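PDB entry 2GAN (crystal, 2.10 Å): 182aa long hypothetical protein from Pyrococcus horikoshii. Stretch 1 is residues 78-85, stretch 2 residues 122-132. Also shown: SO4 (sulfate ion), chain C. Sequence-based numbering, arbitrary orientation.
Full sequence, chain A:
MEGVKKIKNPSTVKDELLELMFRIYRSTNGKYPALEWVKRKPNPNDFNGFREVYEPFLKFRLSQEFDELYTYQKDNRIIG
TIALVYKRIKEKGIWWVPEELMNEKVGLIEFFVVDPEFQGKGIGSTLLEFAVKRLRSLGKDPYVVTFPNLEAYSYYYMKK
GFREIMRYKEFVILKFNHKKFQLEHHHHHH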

ATOM      1  N   ILE A  78      -5.167  24.331   4.531  1.00 22.45           N
ATOM      2  CA  ILE A  78      -5.343  22.957   4.975  1.00 20.69           C
ATOM      3  C   ILE A  78      -4.363  22.010   4.299  1.00 21.54           C
ATOM      4  O   ILE A  78      -4.448  21.791   3.089  1.00 22.20           O
ATOM      5  CB  ILE A  78      -6.784  22.464   4.679  1.00 18.96           C
ATOM      6  CG1 ILE A  78      -7.794  23.340   5.415  1.00 17.82           C
ATOM      7  CG2 ILE A  78      -6.938  21.007   5.096  1.00 19.97           C
ATOM      8  CD1 ILE A  78      -9.245  22.984   5.126  1.00 19.42           C
ATOM      9  N   ILE A  79      -3.426  21.456   5.066  1.00 19.86           N
ATOM     10  CA  ILE A  79      -2.462  20.510   4.500  1.00 20.49           C
ATOM     11  C   ILE A  79      -2.552  19.148   5.197  1.00 21.42           C
ATOM     12  O   ILE A  79      -1.657  18.312   5.061  1.00 22.33           O
ATOM     13  CB  ILE A  79      -0.993  21.020   4.595  1.00 20.45           C
ATOM     14  CG1 ILE A  79      -0.607  21.280   6.053  1.00 22.25           C
ATOM     15  CG2 ILE A  79      -0.821  22.292   3.775  1.00 17.99           C
ATOM     16  CD1 ILE A  79       0.820  21.785   6.206  1.00 20.76           C
ATOM     17  N   GLY A  80      -3.637  18.937   5.941  1.00 20.23           N
ATOM     18  CA  GLY A  80      -3.846  17.678   6.637  1.00 18.44           C
ATOM     19  C   GLY A  80      -5.250  17.628   7.206  1.00 18.60           C
ATOM     20  O   GLY A  80      -5.787  18.655   7.605  1.00 19.78           O
ATOM     21  N   THR A  81      -5.857  16.449   7.250  1.00 18.96           N
ATOM     22  CA  THR A  81      -7.217  16.333   7.788  1.00 20.52           C
ATOM     23  C   THR A  81      -7.404  15.062   8.596  1.00 20.83           C
ATOM     24  O   THR A  81      -6.674  14.086   8.420  1.00 20.45           O
ATOM     25  CB  THR A  81      -8.285  16.244   6.675  1.00 19.12           C
ATOM     26  OG1 THR A  81      -8.185  14.955   6.050  1.00 21.30           O
ATOM     27  CG2 THR A  81      -8.097  17.321   5.646  1.00 15.14           C
ATOM     28  N   ILE A  82      -8.408  15.088   9.469  1.00 20.12           N
ATOM     29  CA  ILE A  82      -8.771  13.931  10.272  1.00 20.10           C
ATOM     30  C   ILE A  82     -10.152  14.190  10.886  1.00 21.26           C
ATOM     31  O   ILE A  82     -10.419  15.262  11.431  1.00 19.78           O
ATOM     32  CB  ILE A  82      -7.721  13.628  11.368  1.00 18.59           C
ATOM     33  CG1 ILE A  82      -7.920  12.191  11.867  1.00 20.05           C
ATOM     34  CG2 ILE A  82      -7.825  14.640  12.501  1.00 15.14           C
ATOM     35  CD1 ILE A  82      -6.758  11.640  12.712  1.00 24.11           C
ATOM     36  N   ALA A  83     -11.021  13.193  10.770  1.00 21.98           N
ATOM     37  CA  ALA A  83     -12.393  13.279  11.240  1.00 22.87           C
ATOM     38  C   ALA A  83     -12.748  12.244  12.291  1.00 21.52           C
ATOM     39  O   ALA A  83     -12.233  11.126  12.279  1.00 21.94           O
ATOM     40  CB  ALA A  83     -13.345  13.130  10.047  1.00 22.54           C
ATOM     41  N   LEU A  84     -13.650  12.618  13.193  1.00 21.07           N
ATOM     42  CA  LEU A  84     -14.107  11.712  14.242  1.00 20.23           C
ATOM     43  C   LEU A  84     -15.602  11.473  14.143  1.00 20.86           C
ATOM     44  O   LEU A  84     -16.375  12.410  13.914  1.00 22.01           O
ATOM     45  CB  LEU A  84     -13.817  12.305  15.607  1.00 19.73           C
ATOM     46  CG  LEU A  84     -12.351  12.682  15.774  1.00 22.65           C
ATOM     47  CD1 LEU A  84     -12.159  13.301  17.154  1.00 23.10           C
ATOM     48  CD2 LEU A  84     -11.478  11.448  15.581  1.00 19.09           C
ATOM     49  N   VAL A  85     -16.004  10.220  14.317  1.00 19.64           N
ATOM     50  CA  VAL A  85     -17.410   9.859  14.297  1.00 21.06           C
ATOM     51  C   VAL A  85     -17.671   9.090  15.576  1.00 21.45           C
ATOM     52  O   VAL A  85     -17.060   8.048  15.812  1.00 22.16           O
ATOM     53  CB  VAL A  85     -17.788   8.973  13.078  1.00 20.79           C
ATOM     54  CG1 VAL A  85     -19.240   8.541  13.185  1.00 18.80           C
ATOM     55  CG2 VAL A  85     -17.590   9.761  11.781  1.00 16.65           C
ATOM     56  N   GLY A 122       5.873  15.057  10.226  1.00 25.38           N
ATOM     57  CA  GLY A 122       5.292  14.925  11.547  1.00 22.53           C
ATOM     58  C   GLY A 122       3.834  15.348  11.613  1.00 22.21           C
ATOM     59  O   GLY A 122       3.236  15.318  12.685  1.00 22.62           O
ATOM     60  N   ILE A 123       3.251  15.734  10.478  1.00 21.05           N
ATOM     61  CA  ILE A 123       1.857  16.168  10.463  1.00 22.03           C
ATOM     62  C   ILE A 123       0.881  15.025  10.753  1.00 21.50           C
ATOM     63  O   ILE A 123      -0.045  15.181  11.547  1.00 23.74           O
ATOM     64  CB  ILE A 123       1.481  16.822   9.108  1.00 22.10           C
ATOM     65  CG1 ILE A 123       2.362  18.043   8.852  1.00 19.90           C
ATOM     66  CG2 ILE A 123       0.024  17.284   9.141  1.00 21.34           C
ATOM     67  CD1 ILE A 123       2.202  18.618   7.467  1.00 18.42           C
ATOM     68  N   GLY A 124       1.086  13.884  10.109  1.00 20.17           N
ATOM     69  CA  GLY A 124       0.214  12.749  10.333  1.00 20.49           C
ATOM     70  C   GLY A 124       0.218  12.309  11.788  1.00 22.08           C
ATOM     71  O   GLY A 124      -0.841  12.052  12.371  1.00 19.83           O
ATOM     72  N   SER A 125       1.408  12.225  12.381  1.00 20.76           N
ATOM     73  CA  SER A 125       1.534  11.810  13.774  1.00 21.94           C
ATOM     74  C   SER A 125       0.766  12.745  14.703  1.00 21.80           C
ATOM     75  O   SER A 125       0.084  12.289  15.618  1.00 23.43           O
ATOM     76  CB  SER A 125       3.010  11.782  14.194  1.00 21.36           C
ATOM     77  OG  SER A 125       3.753  10.884  13.383  1.00 24.63           O
ATOM     78  N   THR A 126       0.886  14.048  14.455  1.00 21.28           N
ATOM     79  CA  THR A 126       0.229  15.075  15.260  1.00 21.31           C
ATOM     80  C   THR A 126      -1.280  14.960  15.157  1.00 22.33           C
ATOM     81  O   THR A 126      -1.998  15.043  16.161  1.00 23.60           O
ATOM     82  CB  THR A 126       0.650  16.490  14.796  1.00 21.73           C
ATOM     83  OG1 THR A 126       2.029  16.704  15.113  1.00 22.03           O
ATOM     84  CG2 THR A 126      -0.201  17.564  15.465  1.00 19.64           C
ATOM     85  N   LEU A 127      -1.767  14.792  13.933  1.00 21.57           N
ATOM     86  CA  LEU A 127      -3.195  14.656  13.729  1.00 21.45           C
ATOM     87  C   LEU A 127      -3.705  13.402  14.433  1.00 20.84           C
ATOM     88  O   LEU A 127      -4.565  13.491  15.309  1.00 21.29           O
ATOM     89  CB  LEU A 127      -3.518  14.609  12.230  1.00 22.91           C
ATOM     90  CG  LEU A 127      -3.469  15.967  11.515  1.00 23.89           C
ATOM     91  CD1 LEU A 127      -3.717  15.784  10.028  1.00 25.34           C
ATOM     92  CD2 LEU A 127      -4.531  16.887  12.115  1.00 23.94           C
ATOM     93  N   LEU A 128      -3.151  12.243  14.082  1.00 19.48           N
ATOM     94  CA  LEU A 128      -3.582  10.976  14.674  1.00 21.20           C
ATOM     95  C   LEU A 128      -3.558  11.021  16.204  1.00 24.16           C
ATOM     96  O   LEU A 128      -4.546  10.668  16.856  1.00 22.55           O
ATOM     97  CB  LEU A 128      -2.710   9.824  14.159  1.00 21.20           C
ATOM     98  CG  LEU A 128      -3.182   8.389  14.434  1.00 21.84           C
ATOM     99  CD1 LEU A 128      -4.614   8.189  13.931  1.00 21.74           C
ATOM    100  CD2 LEU A 128      -2.240   7.415  13.745  1.00 20.65           C
ATOM    101  N   GLU A 129      -2.438  11.461  16.776  1.00 24.70           N
ATOM    102  CA  GLU A 129      -2.318  11.566  18.227  1.00 27.11           C
ATOM    103  C   GLU A 129      -3.442  12.434  18.782  1.00 26.17           C
ATOM    104  O   GLU A 129      -4.081  12.090  19.774  1.00 26.87           O
ATOM    105  CB  GLU A 129      -0.965  12.176  18.613  1.00 29.58           C
ATOM    106  CG  GLU A 129      -0.868  12.559  20.089  1.00 37.59           C
ATOM    107  CD  GLU A 129       0.457  13.219  20.447  1.00 43.25           C
ATOM    108  OE1 GLU A 129       0.813  14.242  19.808  1.00 44.66           O
ATOM    109  OE2 GLU A 129       1.135  12.713  21.375  1.00 44.93           O
ATOM    110  N   PHE A 130      -3.682  13.572  18.146  1.00 25.42           N
ATOM    111  CA  PHE A 130      -4.746  14.456  18.606  1.00 26.46           C
ATOM    112  C   PHE A 130      -6.097  13.733  18.564  1.00 25.89           C
ATOM    113  O   PHE A 130      -6.862  13.789  19.516  1.00 26.02           O
ATOM    114  CB  PHE A 130      -4.800  15.713  17.736  1.00 26.40           C
ATOM    115  CG  PHE A 130      -5.811  16.724  18.189  1.00 28.54           C
ATOM    116  CD1 PHE A 130      -7.139  16.621  17.801  1.00 28.54           C
ATOM    117  CD2 PHE A 130      -5.435  17.781  19.013  1.00 28.74           C
ATOM    118  CE1 PHE A 130      -8.080  17.560  18.219  1.00 30.27           C
ATOM    119  CE2 PHE A 130      -6.369  18.725  19.437  1.00 29.64           C
ATOM    120  CZ  PHE A 130      -7.697  18.610  19.038  1.00 29.71           C
ATOM    121  N   ALA A 131      -6.362  13.036  17.459  1.00 25.31           N
ATOM    122  CA  ALA A 131      -7.611  12.312  17.264  1.00 22.31           C
ATOM    123  C   ALA A 131      -7.816  11.193  18.274  1.00 21.36           C
ATOM    124  O   ALA A 131      -8.909  11.022  18.811  1.00 21.96           O
ATOM    125  CB  ALA A 131      -7.671  11.748  15.848  1.00 20.94           C
ATOM    126  N   VAL A 132      -6.772  10.416  18.521  1.00 19.73           N
ATOM    127  CA  VAL A 132      -6.884   9.334  19.469  1.00 18.71           C
ATOM    128  C   VAL A 132      -7.214   9.889  20.851  1.00 22.61           C
ATOM    129  O   VAL A 132      -8.102   9.369  21.542  1.00 20.64           O
ATOM    130  CB  VAL A 132      -5.587   8.522  19.518  1.00 20.21           C
ATOM    131  CG1 VAL A 132      -5.601   7.594  20.713  1.00 18.38           C
ATOM    132  CG2 VAL A 132      -5.438   7.728  18.221  1.00 16.74           C
TER
HETATM  133  S   SO4 C1201       4.094  11.817   9.528  1.00 24.69           S
HETATM  134  O1  SO4 C1201       5.398  12.225   8.981  1.00 30.26           O
HETATM  135  O2  SO4 C1201       3.994  10.355   9.479  1.00 26.63           O
HETATM  136  O3  SO4 C1201       3.020  12.421   8.716  1.00 29.61           O
HETATM  137  O4  SO4 C1201       3.954  12.270  10.914  1.00 25.77           O

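At Gly 80 the strand offers bare backbone to the helix, and Leu 127 covers it: CD1 of Leu 127 is 3.7 Å from C of Gly 80 and 3.6 Å from N of Thr 81. A CB on Gly 80 would point toward the helix and clash with CD1 of Leu 127 at 3.0 Å. Beside this point, Ile 79 starts sideways but its end swings nearer, bringing its CD1 to 3.7 Å from CD1 of Ile 123.

The strand 78-85 and the helix 123-132 run nearly parallel, their N-to-C directions only 19° apart and their axes 8.7 Å apart at closest approach. No hydrogen bond links them: the contact is made by apolar packing. Their near-parallel course, together with the similar lengths of two strand residues and one helical turn, keeps a simple register, in which every second strand residue meets every fourth helix residue: Gly 80 lies across from Ile 123, Ile 82 from Leu 127 and Leu 84 from Ala 131.

Ile 82 is the centre of the contact. Its CA-to-CB bond points toward the helix, and with chi1 and chi2 both t the side chain is extended, so that CD1 of Ile 82 lies 3.3 Å from CB of Ala 131, a tight approach for two methyl groups. The same CD1 of Ile 82 is 3.8 Å from CA of Leu 128, so it reaches the helix backbone itself, while CG2 of Ile 82 packs 4.0 Å from CD2 of Leu 127. Ala 131 is shared, since its CB also meets CD2 of Leu 84 at 3.8 Å.

The beginning of the helix also holds a sulfate, probably from the crystallisation liquor. N of Gly 124 donates to sulfate O3 at 2.8 Å, and both N and OG of Ser 125 donate to O4, at 2.9 and 2.8 Å. A CB on Gly 124 would clash with this ion, 2.6 Å from O3.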